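Local structure of Csc2 (Thermofilum pendens, 4TXD) at residues Ala202-Arg208 with Glu236-Ile242; Thr78-Tyr82 with Tyr296-Ala300; Val280-Gly284 with Lys311-Lys315; Ala50-Val56 with Ala287-Thr293; Glu212-Val217 with Gly226-Glu232. The protein binds a zinc ion and, as a Cas7-family protein of a type I-D CRISPR system with an RRM domain, probably binds the guide RNA of the interference complex. All coordinates share one frame; numbering follows the deposited sequence. Where two conformers were deposited one is given.

Contact 1: residues Ala202-Arg208 with Glu236-Ile242; sequences AFATQRR and EPGTVFI
Ala-202 sets its CB 4.1 Å from Phe-241 CB, while its carbonyl O lies at the edge of the Phe-241 ring, near the ring plane. Phe-203 and Ile-242 form the hydrogen-bonded pair of the ladder: Phe-203 N donates to Ile-242 O at 3.1 Å, and Phe-203 O takes the Ile-242 N in return. At Ala-204, in the next, non-hydrogen-bonded pair, CB sits over one face of the Phe-241 ring, 4.0 Å from the ring centroid and 20° off its normal, a CH-pi contact. These pairs join strands 197-204 and 240-247, antiparallel neighbours within the sheet of the RRM-like domain. Thr-205 N still reaches Val-240 O, but at 3.3 Å, as the strand gives way to loop. A water then links Thr-205 OG1 and Gln-206 OE1 to Val-240 N, and Thr-205 OG1 is also bonded to Lys-305 O. Gln-206 OE1 additionally receives Arg-208 NH1 at 3.0 Å, within the guanidinium plane. The Arg-208 chain, bent at chi3 (59°), runs past Thr-239, whose OG1 lies over one guanidinium face, and a second water bridges NE to Glu-236 OE1. A leucine in place of Arg-208 would probably leave Gln-206 OE1 and this bridging water without their guanidinium partner. Arg-208 O accepts Glu-236 N at 2.8 Å, where the type II turn from Glu-236 to Thr-239 starts.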
# COMPACT_ATOMS: atom_id res chain seq x y z
N ALA A 202 -1.35 -6.80 9.52
CA ALA A 202 -2.18 -6.00 10.41
C ALA A 202 -2.92 -6.92 11.38
O ALA A 202 -3.64 -7.85 10.97
CB ALA A 202 -3.15 -5.15 9.62
N PHE A 203 -2.73 -6.69 12.66
CA PHE A 203 -3.24 -7.54 13.71
C PHE A 203 -4.50 -7.01 14.44
O PHE A 203 -4.52 -5.92 14.88
CB PHE A 203 -2.17 -7.74 14.77
CG PHE A 203 -0.90 -8.36 14.28
CD1 PHE A 203 0.10 -7.59 13.76
CD2 PHE A 203 -0.70 -9.70 14.38
CE1 PHE A 203 1.26 -8.14 13.33
CE2 PHE A 203 0.46 -10.27 13.95
CZ PHE A 203 1.44 -9.49 13.41
N ALA A 204 -5.52 -7.84 14.56
CA ALA A 204 -6.67 -7.49 15.40
C ALA A 204 -6.24 -7.52 16.86
O ALA A 204 -5.33 -8.27 17.23
CB ALA A 204 -7.83 -8.44 15.15
N THR A 205 -6.86 -6.70 17.68
CA THR A 205 -6.53 -6.69 19.10
C THR A 205 -7.46 -7.57 19.93
O THR A 205 -7.24 -7.79 21.08
CB THR A 205 -6.61 -5.29 19.68
OG1 THR A 205 -7.89 -4.77 19.47
CG2 THR A 205 -5.63 -4.40 19.06
N GLN A 206 -8.51 -8.05 19.30
CA GLN A 206 -9.47 -8.93 19.94
C GLN A 206 -9.83 -10.06 19.00
O GLN A 206 -9.81 -9.90 17.77
CB GLN A 206 -10.75 -8.16 20.33
CG GLN A 206 -10.53 -7.00 21.28
CD GLN A 206 -11.74 -6.08 21.34
OE1 GLN A 206 -12.20 -5.58 20.31
NE2 GLN A 206 -12.27 -5.87 22.53
N ARG A 207 -10.18 -11.20 19.60
CA ARG A 207 -10.64 -12.37 18.87
C ARG A 207 -12.14 -12.29 18.70
O ARG A 207 -12.89 -12.91 19.45
CB ARG A 207 -10.24 -13.65 19.61
CG ARG A 207 -10.55 -14.95 18.88
CD ARG A 207 -10.08 -16.16 19.72
NE ARG A 207 -9.92 -17.40 18.94
CZ ARG A 207 -10.94 -18.15 18.53
NH1 ARG A 207 -12.18 -17.78 18.82
NH2 ARG A 207 -10.73 -19.25 17.83
N ARG A 208 -12.60 -11.50 17.73
CA ARG A 208 -14.04 -11.30 17.57
C ARG A 208 -14.45 -11.90 16.24
O ARG A 208 -14.52 -11.21 15.22
CB ARG A 208 -14.40 -9.81 17.67
CG ARG A 208 -14.31 -9.28 19.12
CD ARG A 208 -14.32 -7.76 19.18
NE ARG A 208 -15.52 -7.17 18.59
CZ ARG A 208 -15.75 -5.86 18.50
NH1 ARG A 208 -14.85 -4.99 18.98
NH2 ARG A 208 -16.87 -5.41 17.94
N GLU A 236 -15.95 -9.84 13.20
CA GLU A 236 -17.17 -9.12 13.59
C GLU A 236 -17.03 -7.62 13.43
O GLU A 236 -15.95 -7.08 13.57
CB GLU A 236 -17.56 -9.48 15.03
CG GLU A 236 -18.07 -10.91 15.12
CD GLU A 236 -18.26 -11.40 16.53
OE1 GLU A 236 -17.80 -10.72 17.47
OE2 GLU A 236 -18.88 -12.47 16.68
N PRO A 237 -18.15 -6.93 13.12
CA PRO A 237 -18.15 -5.47 12.95
C PRO A 237 -17.51 -4.78 14.15
O PRO A 237 -17.68 -5.24 15.27
CB PRO A 237 -19.63 -5.12 12.85
CG PRO A 237 -20.27 -6.38 12.28
CD PRO A 237 -19.45 -7.54 12.83
N GLY A 238 -16.75 -3.72 13.91
CA GLY A 238 -16.11 -2.97 14.98
C GLY A 238 -14.72 -3.44 15.37
O GLY A 238 -14.00 -2.72 16.05
N THR A 239 -14.33 -4.65 14.96
CA THR A 239 -12.99 -5.14 15.23
C THR A 239 -11.97 -4.17 14.67
O THR A 239 -12.09 -3.74 13.52
CB THR A 239 -12.75 -6.53 14.59
OG1 THR A 239 -13.67 -7.48 15.15
CG2 THR A 239 -11.32 -7.01 14.80
N VAL A 240 -10.96 -3.83 15.45
CA VAL A 240 -9.91 -2.96 14.92
C VAL A 240 -8.59 -3.73 14.75
O VAL A 240 -8.22 -4.54 15.60
CB VAL A 240 -9.71 -1.71 15.82
CG1 VAL A 240 -9.21 -2.10 17.23
CG2 VAL A 240 -8.73 -0.74 15.16
N PHE A 241 -7.90 -3.46 13.64
CA PHE A 241 -6.57 -4.01 13.35
C PHE A 241 -5.52 -2.92 13.41
O PHE A 241 -5.73 -1.83 12.87
CB PHE A 241 -6.50 -4.63 11.95
CG PHE A 241 -7.44 -5.79 11.73
CD1 PHE A 241 -8.81 -5.59 11.58
CD2 PHE A 241 -6.93 -7.08 11.58
CE1 PHE A 241 -9.66 -6.65 11.34
CE2 PHE A 241 -7.75 -8.15 11.33
CZ PHE A 241 -9.13 -7.94 11.21
N ILE A 242 -4.38 -3.22 13.97
CA ILE A 242 -3.29 -2.29 13.98
C ILE A 242 -2.30 -2.61 12.87
O ILE A 242 -1.83 -3.70 12.79
CB ILE A 242 -2.56 -2.27 15.31
CG1 ILE A 242 -3.50 -1.86 16.42
CG2 ILE A 242 -1.39 -1.33 15.25
CD1 ILE A 242 -2.94 -2.02 17.78
O HOH W 1 -10.24 -5.49 17.93
O HOH W 2 -17.92 -8.17 18.21

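Contact 2: residues Thr78-Tyr82 with Tyr296-Ala300; sequences TTLEY and YDLAA
Tyr-296 and Leu-80 meet where helix 295-301 packs on strand 77-82, the outermost strand at one end of the antiparallel sheet. The axes of the two short segments approach to 8.2 Å and their directions differ by 63°, so the helix runs obliquely to the strand and reaches it through a few side chains.

Apolar contact centres on Leu-80, whose CD2 lies 3.8 Å from Tyr-296 CE1 and 3.9 Å from Ala-299 CB. The two larger side chains slide past each other in opposite directions, and the leucine methyl meets the ring obliquely. Phe-203 of strand 197-204, one strand further in beyond 85-92, touches both Thr-78 and Ala-299.

Polar contact comes from the phenol. With CG anti to the backbone N (chi1 177°), the Tyr-296 side chain stretches across to the strand, and its OH accepts the Glu-81 N-H at 3.1 Å in a nearly straight bond, 168° at the hydrogen. A phenylalanine here would probably leave the Glu-81 amide without this acceptor. A water donates to Thr-79 O and lies near the same hydroxyl, a weak link.

Carbonyl-to-carbon contacts complete the join: Thr-79 O lies at the Tyr-296 ring edge, in plane, 3.6 Å from CE1, Ala-300 CB rests 3.5 Å from Glu-81 O, and Tyr-82 CB stands 3.5 Å from Ala-300 O.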
# COMPACT_ATOMS: atom_id res chain seq x y z
N THR A 78 -3.53 -15.61 14.01
CA THR A 78 -2.18 -15.65 14.52
C THR A 78 -2.19 -15.34 16.02
O THR A 78 -3.15 -14.79 16.53
CB THR A 78 -1.26 -14.65 13.78
OG1 THR A 78 0.11 -14.94 14.09
CG2 THR A 78 -1.58 -13.19 14.19
N THR A 79 -1.12 -15.70 16.72
CA THR A 79 -1.10 -15.54 18.17
C THR A 79 -0.44 -14.26 18.65
O THR A 79 0.68 -13.96 18.26
CB THR A 79 -0.37 -16.73 18.84
OG1 THR A 79 -1.05 -17.94 18.50
CG2 THR A 79 -0.30 -16.57 20.36
N LEU A 80 -1.11 -13.54 19.52
CA LEU A 80 -0.52 -12.43 20.21
C LEU A 80 -0.15 -12.89 21.61
O LEU A 80 -0.98 -13.32 22.32
CB LEU A 80 -1.52 -11.32 20.38
CG LEU A 80 -1.93 -10.38 19.28
CD1 LEU A 80 -2.91 -9.39 19.84
CD2 LEU A 80 -0.73 -9.69 18.71
N GLU A 81 1.12 -12.78 21.96
CA GLU A 81 1.57 -13.02 23.31
C GLU A 81 1.64 -11.69 24.04
O GLU A 81 2.18 -10.71 23.52
CB GLU A 81 2.94 -13.70 23.32
CG GLU A 81 2.92 -15.07 23.97
CD GLU A 81 3.28 -16.17 23.00
OE1 GLU A 81 4.25 -15.98 22.24
OE2 GLU A 81 2.59 -17.21 23.00
N TYR A 82 1.06 -11.65 25.23
CA TYR A 82 1.03 -10.42 26.02
C TYR A 82 1.09 -10.76 27.51
O TYR A 82 1.26 -11.92 27.88
CB TYR A 82 -0.21 -9.60 25.68
CG TYR A 82 -1.54 -10.24 26.04
CD1 TYR A 82 -2.07 -11.28 25.29
CD2 TYR A 82 -2.29 -9.77 27.12
CE1 TYR A 82 -3.29 -11.86 25.61
CE2 TYR A 82 -3.51 -10.33 27.45
CZ TYR A 82 -4.02 -11.38 26.70
OH TYR A 82 -5.24 -11.93 27.03
N TYR A 296 2.90 -5.90 15.27
CA TYR A 296 2.79 -6.93 16.27
C TYR A 296 2.95 -6.40 17.70
O TYR A 296 2.16 -6.68 18.52
CB TYR A 296 3.78 -8.06 16.05
CG TYR A 296 3.71 -9.11 17.14
CD1 TYR A 296 2.82 -10.14 17.08
CD2 TYR A 296 4.50 -9.02 18.26
CE1 TYR A 296 2.74 -11.07 18.06
CE2 TYR A 296 4.41 -9.95 19.25
CZ TYR A 296 3.53 -10.98 19.15
OH TYR A 296 3.44 -11.89 20.11
N ASP A 297 4.02 -5.67 17.95
CA ASP A 297 4.28 -5.18 19.28
C ASP A 297 3.18 -4.24 19.74
O ASP A 297 2.78 -4.27 20.85
CB ASP A 297 5.65 -4.52 19.37
CG ASP A 297 6.76 -5.50 19.21
OD1 ASP A 297 6.61 -6.64 19.58
OD2 ASP A 297 7.80 -5.13 18.72
N LEU A 298 2.69 -3.42 18.83
CA LEU A 298 1.65 -2.49 19.17
C LEU A 298 0.36 -3.20 19.53
O LEU A 298 -0.28 -2.87 20.47
CB LEU A 298 1.44 -1.50 18.04
CG LEU A 298 2.59 -0.54 17.78
CD1 LEU A 298 2.37 0.26 16.52
CD2 LEU A 298 2.77 0.38 18.95
N ALA A 299 0.02 -4.20 18.75
CA ALA A 299 -1.16 -4.97 19.01
C ALA A 299 -1.05 -5.73 20.32
O ALA A 299 -1.96 -5.77 21.06
CB ALA A 299 -1.43 -5.92 17.87
N ALA A 300 0.10 -6.31 20.57
CA ALA A 300 0.32 -7.06 21.80
C ALA A 300 0.15 -6.18 23.02
O ALA A 300 -0.40 -6.58 23.98
CB ALA A 300 1.67 -7.72 21.79
O HOH W 3 3.48 -15.07 18.79

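Contact 3: residues Val280-Gly284 with Lys311-Lys315; sequences VEILG and KKNLK
Leu-283 and Lys-315 hold the nearest pair of CA atoms, 7.0 Å apart, with the axes of strand 280-284 and helix 311-315 separated by 9.8 Å and 34° apart in direction. At that spacing side chains alone fill the interval. Leu-283 CD1 meets Leu-314 CD2 at 3.9 Å, the two leucines crossing at about a right angle, while its other methyl, CD2, faces the aliphatic part of Lys-315, 4.2 Å from CE. Lys-311 leaves the helix with CG anti to the backbone N (chi1 -167°) and bends at chi3, which brings NZ to 3.8 Å from Glu-281 OE2. This salt bridge is long and doubtful, since the glutamate was deposited in two conformers. The glutamate OE1 is hydrogen-bonded to Tyr-307 OH and OE2 salt-bridged to Arg-279. Leu-283 and Gly-284 both face Val-56, a classic beta bulge in strand 277-288, and from the adjoining strand 52-61 Leu-58 touches Leu-283, Lys-311 and Leu-314, so that helix 307-321 packs over both strands.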
# COMPACT_ATOMS: atom_id res chain seq x y z
N VAL A 280 -10.16 3.07 7.32
CA VAL A 280 -8.75 3.12 7.66
C VAL A 280 -8.41 4.50 8.14
O VAL A 280 -8.85 5.49 7.54
CB VAL A 280 -7.85 2.75 6.44
CG1 VAL A 280 -6.38 2.86 6.81
CG2 VAL A 280 -8.19 1.34 5.91
N GLU A 281 -7.64 4.60 9.21
CA GLU A 281 -7.16 5.89 9.69
C GLU A 281 -5.65 5.89 9.87
O GLU A 281 -5.11 5.02 10.55
CB GLU A 281 -7.80 6.25 11.02
CG GLU A 281 -9.30 6.14 11.06
CD GLU A 281 -9.79 6.17 12.49
OE1 GLU A 281 -10.00 5.08 13.07
OE2 GLU A 281 -9.94 7.28 13.04
N ILE A 282 -4.98 6.87 9.27
CA ILE A 282 -3.55 7.05 9.51
C ILE A 282 -3.38 7.75 10.85
O ILE A 282 -4.02 8.79 11.09
CB ILE A 282 -2.85 7.89 8.40
CG1 ILE A 282 -3.27 7.42 7.00
CG2 ILE A 282 -1.34 7.91 8.59
CD1 ILE A 282 -2.78 6.02 6.65
N LEU A 283 -2.55 7.22 11.72
CA LEU A 283 -2.32 7.82 13.01
C LEU A 283 -1.02 8.60 13.13
O LEU A 283 -0.93 9.52 13.89
CB LEU A 283 -2.37 6.79 14.11
CG LEU A 283 -3.68 6.05 14.27
CD1 LEU A 283 -3.62 5.18 15.48
CD2 LEU A 283 -4.84 7.00 14.36
N GLY A 284 -0.01 8.19 12.41
CA GLY A 284 1.28 8.83 12.59
C GLY A 284 2.37 8.33 11.67
O GLY A 284 2.31 7.21 11.16
N LYS A 311 -7.18 3.22 20.12
CA LYS A 311 -6.80 4.45 19.47
C LYS A 311 -6.16 5.42 20.46
O LYS A 311 -5.13 5.97 20.20
CB LYS A 311 -7.98 5.08 18.75
CG LYS A 311 -7.53 6.17 17.83
CD LYS A 311 -8.57 7.14 17.39
CE LYS A 311 -9.94 6.58 17.24
NZ LYS A 311 -10.86 7.58 16.68
N LYS A 312 -6.77 5.56 21.62
CA LYS A 312 -6.20 6.39 22.65
C LYS A 312 -4.83 5.92 23.06
O LYS A 312 -3.93 6.67 23.05
CB LYS A 312 -7.14 6.48 23.85
CG LYS A 312 -6.49 7.03 25.09
CD LYS A 312 -7.38 6.89 26.32
CE LYS A 312 -7.20 8.06 27.27
NZ LYS A 312 -6.36 7.70 28.44
N ASN A 313 -4.69 4.66 23.40
CA ASN A 313 -3.42 4.13 23.84
C ASN A 313 -2.34 4.31 22.78
O ASN A 313 -1.23 4.61 23.08
CB ASN A 313 -3.51 2.63 24.11
CG ASN A 313 -4.35 2.28 25.31
OD1 ASN A 313 -4.63 1.11 25.54
ND2 ASN A 313 -4.76 3.26 26.06
N LEU A 314 -2.72 4.08 21.55
CA LEU A 314 -1.80 4.14 20.44
C LEU A 314 -1.28 5.55 20.18
O LEU A 314 -0.13 5.75 20.00
CB LEU A 314 -2.48 3.60 19.20
CG LEU A 314 -1.68 2.75 18.25
CD1 LEU A 314 -0.67 1.88 18.94
CD2 LEU A 314 -2.60 1.94 17.37
N LYS A 315 -2.17 6.52 20.18
CA LYS A 315 -1.78 7.89 20.02
C LYS A 315 -0.77 8.31 21.06
O LYS A 315 0.16 8.98 20.74
CB LYS A 315 -2.98 8.80 20.03
CG LYS A 315 -3.81 8.67 18.79
CD LYS A 315 -4.77 9.82 18.66
CE LYS A 315 -5.78 9.57 17.57
NZ LYS A 315 -6.84 10.59 17.44

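Contact 4: residues Ala50-Val56 with Ala287-Thr293; sequences AHRIEVV and AGKYAST
The Arg-52 guanidinium has Ala-291 N over one face and Lys-289 O near its plane at the edge. It grips that single carbonyl O side-on with two nitrogens, NE and NH2, each at 3.1 Å; NH2 approaches in the carbonyl plane, NE from well above it. The chain reaches there with CG between the backbone N and the carbonyl carbon (chi1 67°) and a bend at chi3. The remaining nitrogen, NH1, forms a salt bridge to Glu-246. The second flat group, the Glu-54 carboxylate, receives three bonds. Its OE1 takes Ser-292 OG at 2.8 Å on the syn side and Ser-292 N at 2.9 Å from above the carboxylate plane. OE2 uses its syn lone pair for Thr-293 N at 3.2 Å, and also pairs with Arg-244 of strand 240-247.

Arg-52 and Gly-288 form an antiparallel hydrogen-bonded pair, Arg-52 N to Gly-288 O at 2.8 Å and Gly-288 N to Arg-52 O at 2.9 Å. Along its other edge strand 52-61 bonds to 240-247 (Ile-53 with Leu-247, Val-55 with Ala-245), an inner place in the sheet. Beyond Gly-288 the chain runs on to helix 295-301. On the other face of the ladder Ile-53 CG1 packs 4.2 Å from Ala-287 CB.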
# COMPACT_ATOMS: atom_id res chain seq x y z
N ALA A 50 19.58 5.28 2.99
CA ALA A 50 19.56 4.44 4.19
C ALA A 50 18.65 5.01 5.25
O ALA A 50 19.07 5.24 6.38
CB ALA A 50 20.96 4.27 4.74
N HIS A 51 17.40 5.25 4.88
CA HIS A 51 16.37 5.58 5.85
C HIS A 51 15.00 5.15 5.36
O HIS A 51 14.84 4.69 4.23
CB HIS A 51 16.36 7.08 6.17
CG HIS A 51 16.47 7.95 4.96
ND1 HIS A 51 17.60 8.69 4.68
CD2 HIS A 51 15.59 8.22 3.97
CE1 HIS A 51 17.41 9.38 3.56
NE2 HIS A 51 16.19 9.11 3.11
N ARG A 52 14.01 5.30 6.23
CA ARG A 52 12.67 4.84 5.94
C ARG A 52 11.68 5.72 6.68
O ARG A 52 12.03 6.38 7.67
CB ARG A 52 12.50 3.38 6.36
CG ARG A 52 12.57 3.16 7.87
CD ARG A 52 12.81 1.70 8.22
NE ARG A 52 14.22 1.35 8.18
CZ ARG A 52 14.67 0.11 8.00
NH1 ARG A 52 13.82 -0.89 7.81
NH2 ARG A 52 15.98 -0.12 7.98
N ILE A 53 10.45 5.73 6.19
CA ILE A 53 9.36 6.38 6.88
C ILE A 53 8.39 5.29 7.35
O ILE A 53 7.83 4.55 6.53
CB ILE A 53 8.67 7.39 5.99
CG1 ILE A 53 9.69 8.47 5.58
CG2 ILE A 53 7.44 7.99 6.68
CD1 ILE A 53 9.15 9.48 4.59
N GLU A 54 8.22 5.18 8.66
CA GLU A 54 7.19 4.31 9.23
C GLU A 54 5.83 4.99 9.24
O GLU A 54 5.71 6.16 9.63
CB GLU A 54 7.53 3.93 10.67
CG GLU A 54 8.65 2.95 10.84
CD GLU A 54 8.98 2.75 12.30
OE1 GLU A 54 9.57 3.67 12.89
OE2 GLU A 54 8.63 1.68 12.85
N VAL A 55 4.79 4.27 8.81
CA VAL A 55 3.43 4.76 8.97
C VAL A 55 2.60 3.75 9.78
O VAL A 55 2.59 2.55 9.48
CB VAL A 55 2.76 5.06 7.61
CG1 VAL A 55 2.78 3.85 6.72
CG2 VAL A 55 1.34 5.53 7.81
N VAL A 56 1.95 4.24 10.84
CA VAL A 56 1.10 3.38 11.68
C VAL A 56 -0.33 3.79 11.47
O VAL A 56 -0.65 4.99 11.43
CB VAL A 56 1.49 3.48 13.17
CG1 VAL A 56 0.48 2.73 14.06
CG2 VAL A 56 2.88 2.92 13.40
N ALA A 287 10.24 9.28 10.39
CA ALA A 287 11.39 8.99 9.54
C ALA A 287 12.57 8.53 10.40
O ALA A 287 12.76 9.01 11.52
CB ALA A 287 11.77 10.23 8.72
N GLY A 288 13.35 7.59 9.89
CA GLY A 288 14.49 7.10 10.63
C GLY A 288 15.33 6.10 9.86
O GLY A 288 14.89 5.56 8.84
N LYS A 289 16.54 5.87 10.35
CA LYS A 289 17.41 4.87 9.77
C LYS A 289 16.89 3.49 10.11
O LYS A 289 16.88 2.60 9.26
CB LYS A 289 18.85 5.04 10.26
CG LYS A 289 19.80 3.99 9.73
CD LYS A 289 21.23 4.25 10.17
CE LYS A 289 22.17 3.17 9.65
NZ LYS A 289 23.58 3.41 10.07
N TYR A 290 16.44 3.33 11.35
CA TYR A 290 15.87 2.07 11.79
C TYR A 290 14.43 2.24 12.28
O TYR A 290 14.05 3.31 12.76
CB TYR A 290 16.72 1.45 12.90
CG TYR A 290 18.16 1.18 12.51
CD1 TYR A 290 18.48 0.14 11.64
CD2 TYR A 290 19.20 1.95 13.01
CE1 TYR A 290 19.79 -0.12 11.29
CE2 TYR A 290 20.51 1.70 12.66
CZ TYR A 290 20.80 0.66 11.80
OH TYR A 290 22.11 0.41 11.44
N ALA A 291 13.64 1.18 12.15
CA ALA A 291 12.25 1.20 12.58
C ALA A 291 12.18 1.32 14.10
O ALA A 291 13.04 0.81 14.81
CB ALA A 291 11.53 -0.05 12.11
N SER A 292 11.14 1.99 14.60
CA SER A 292 11.02 2.18 16.03
C SER A 292 9.99 1.23 16.65
O SER A 292 9.96 1.06 17.87
CB SER A 292 10.66 3.63 16.33
OG SER A 292 9.44 3.98 15.70
N THR A 293 9.17 0.59 15.82
CA THR A 293 8.12 -0.29 16.35
C THR A 293 7.65 -1.30 15.30
O THR A 293 8.19 -1.34 14.20
CB THR A 293 6.92 0.54 16.88
OG1 THR A 293 6.01 -0.32 17.58
CG2 THR A 293 6.18 1.27 15.76

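Contact 5: residues Glu212-Val217 with Gly226-Glu232; sequences ETHNKV and GQALFSE
Thr-213 and Gln-227 bring the two loops to 4.2 Å between CA atoms, where Gly-226 N donates to Thr-213 O over 3.3 Å, and a type I turn runs from Gly-226 to Leu-229. Asn-215 makes the side-chain hydrogen bonds, its CG beside the backbone N and anti to the carbonyl carbon (chi1 -76°), which turns the amide toward the other loop. Its ND2 donates to two backbone carbonyls, Glu-232 O and Leu-229 O, both at 3.0 Å; the first is met in the carbonyl plane on a lone pair, the second from above its plane. These partners, 17° and 4° from the amide plane, probably fix how it is turned. Leu-229 CD2 packs against Asn-215 CB at 3.5 Å, and Val-217 CG1 touches Ser-231 CB at 3.6 Å. A water at 2.7 Å from Ser-231 OG reaches Lys-216 O weakly. Leu-229 and Val-217 both touch Met-224. The two loops therefore flank a short beta hairpin, strands 217-219 and 222-224, and a side-chain amide bridging backbone carbonyls closes its base at the protein surface.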
# COMPACT_ATOMS: atom_id res chain seq x y z
N GLU A 212 -17.29 -21.05 14.28
CA GLU A 212 -17.55 -21.78 13.04
C GLU A 212 -16.81 -23.10 12.99
O GLU A 212 -15.59 -23.13 13.08
CB GLU A 212 -17.14 -20.94 11.82
CG GLU A 212 -17.35 -21.68 10.51
CD GLU A 212 -18.73 -22.31 10.43
OE1 GLU A 212 -18.83 -23.55 10.54
OE2 GLU A 212 -19.73 -21.57 10.27
N THR A 213 -17.54 -24.18 12.76
CA THR A 213 -16.96 -25.48 12.87
C THR A 213 -17.02 -26.24 11.54
O THR A 213 -16.40 -27.28 11.38
CB THR A 213 -17.57 -26.18 14.10
OG1 THR A 213 -16.58 -26.29 15.09
CG2 THR A 213 -18.16 -27.50 13.82
N HIS A 214 -17.73 -25.64 10.61
CA HIS A 214 -18.01 -26.24 9.32
C HIS A 214 -17.28 -25.72 8.09
O HIS A 214 -17.76 -25.90 7.00
CB HIS A 214 -19.50 -26.20 9.05
CG HIS A 214 -20.30 -26.85 10.11
ND1 HIS A 214 -19.89 -27.99 10.75
CD2 HIS A 214 -21.48 -26.51 10.67
CE1 HIS A 214 -20.79 -28.34 11.65
NE2 HIS A 214 -21.76 -27.45 11.62
N ASN A 215 -16.12 -25.11 8.26
CA ASN A 215 -15.25 -24.92 7.14
C ASN A 215 -14.79 -26.31 6.69
O ASN A 215 -14.71 -27.20 7.47
CB ASN A 215 -14.03 -24.12 7.52
CG ASN A 215 -14.31 -22.65 7.69
OD1 ASN A 215 -15.19 -22.11 7.10
ND2 ASN A 215 -13.53 -22.02 8.50
N LYS A 216 -14.46 -26.44 5.43
CA LYS A 216 -13.94 -27.68 4.92
C LYS A 216 -12.97 -27.41 3.80
O LYS A 216 -13.24 -26.62 2.97
CB LYS A 216 -15.08 -28.55 4.44
CG LYS A 216 -14.69 -29.95 4.06
CD LYS A 216 -15.89 -30.78 3.68
CE LYS A 216 -15.46 -32.16 3.24
NZ LYS A 216 -16.57 -32.93 2.65
N VAL A 217 -11.83 -28.06 3.83
CA VAL A 217 -10.90 -28.01 2.71
C VAL A 217 -10.50 -29.44 2.35
O VAL A 217 -10.36 -30.30 3.22
CB VAL A 217 -9.62 -27.17 2.99
CG1 VAL A 217 -9.96 -25.69 3.20
CG2 VAL A 217 -8.88 -27.70 4.18
N GLY A 226 -13.44 -28.69 11.30
CA GLY A 226 -13.30 -28.50 12.70
C GLY A 226 -13.21 -27.03 13.05
O GLY A 226 -12.95 -26.20 12.24
N GLN A 227 -13.47 -26.78 14.30
CA GLN A 227 -13.33 -25.46 14.90
C GLN A 227 -12.00 -24.76 14.58
O GLN A 227 -11.97 -23.54 14.35
CB GLN A 227 -13.50 -25.57 16.43
CG GLN A 227 -13.28 -24.26 17.21
CD GLN A 227 -11.83 -24.01 17.63
OE1 GLN A 227 -11.12 -24.94 18.04
NE2 GLN A 227 -11.38 -22.76 17.53
N ALA A 228 -10.91 -25.51 14.57
CA ALA A 228 -9.59 -24.91 14.40
C ALA A 228 -9.18 -24.71 12.94
O ALA A 228 -8.05 -24.29 12.65
CB ALA A 228 -8.53 -25.75 15.14
N LEU A 229 -10.09 -24.97 12.02
CA LEU A 229 -9.82 -24.71 10.63
C LEU A 229 -10.19 -23.27 10.27
O LEU A 229 -11.33 -22.89 10.35
CB LEU A 229 -10.56 -25.68 9.73
CG LEU A 229 -10.48 -25.42 8.24
CD1 LEU A 229 -9.06 -25.43 7.75
CD2 LEU A 229 -11.35 -26.36 7.45
N PHE A 230 -9.19 -22.49 9.89
CA PHE A 230 -9.41 -21.07 9.66
C PHE A 230 -9.24 -20.69 8.19
O PHE A 230 -8.84 -19.58 7.86
CB PHE A 230 -8.47 -20.24 10.55
CG PHE A 230 -8.71 -20.46 12.02
CD1 PHE A 230 -9.95 -20.20 12.58
CD2 PHE A 230 -7.69 -20.93 12.84
CE1 PHE A 230 -10.18 -20.41 13.95
CE2 PHE A 230 -7.91 -21.13 14.20
CZ PHE A 230 -9.15 -20.87 14.75
N SER A 231 -9.53 -21.63 7.30
CA SER A 231 -9.54 -21.35 5.86
C SER A 231 -10.46 -20.15 5.55
O SER A 231 -10.21 -19.36 4.65
CB SER A 231 -9.98 -22.58 5.08
OG SER A 231 -11.21 -23.06 5.61
N GLU A 232 -11.52 -20.02 6.33
CA GLU A 232 -12.41 -18.88 6.24
C GLU A 232 -12.76 -18.35 7.64
O GLU A 232 -13.04 -19.08 8.51
CB GLU A 232 -13.68 -19.21 5.45
CG GLU A 232 -14.65 -18.08 5.42
CD GLU A 232 -15.73 -18.20 4.35
OE1 GLU A 232 -15.52 -18.82 3.33
OE2 GLU A 232 -16.79 -17.65 4.55
O HOH W 4 -13.18 -21.95 12.55
O HOH W 5 -12.97 -23.25 3.56

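Contacts 1 and 3 are buried, 2 and 4 partly so, and contact 5 lies at the surface. Contacts 1 and 4 pair neighbouring strands of one sheet through backbone ladders, but contact 1 adds an alanine on a phenylalanine face, whereas contact 4 uses charged Arg-52 and Glu-54 to hold the loop after strand 277-288. Contacts 2 and 3 set helices on that sheet mainly by side-chain packing, with one phenol bond in 2 and a long, doubtful ion pair in 3; contact 5 joins loops through an asparagine amide. Strand 277-288 serves both 3 and 4. Leu-314 of contact 3 touches Ile-242 of contact 1 and Leu-298 of contact 2. Arg-207 brings contact 1 against contact 5.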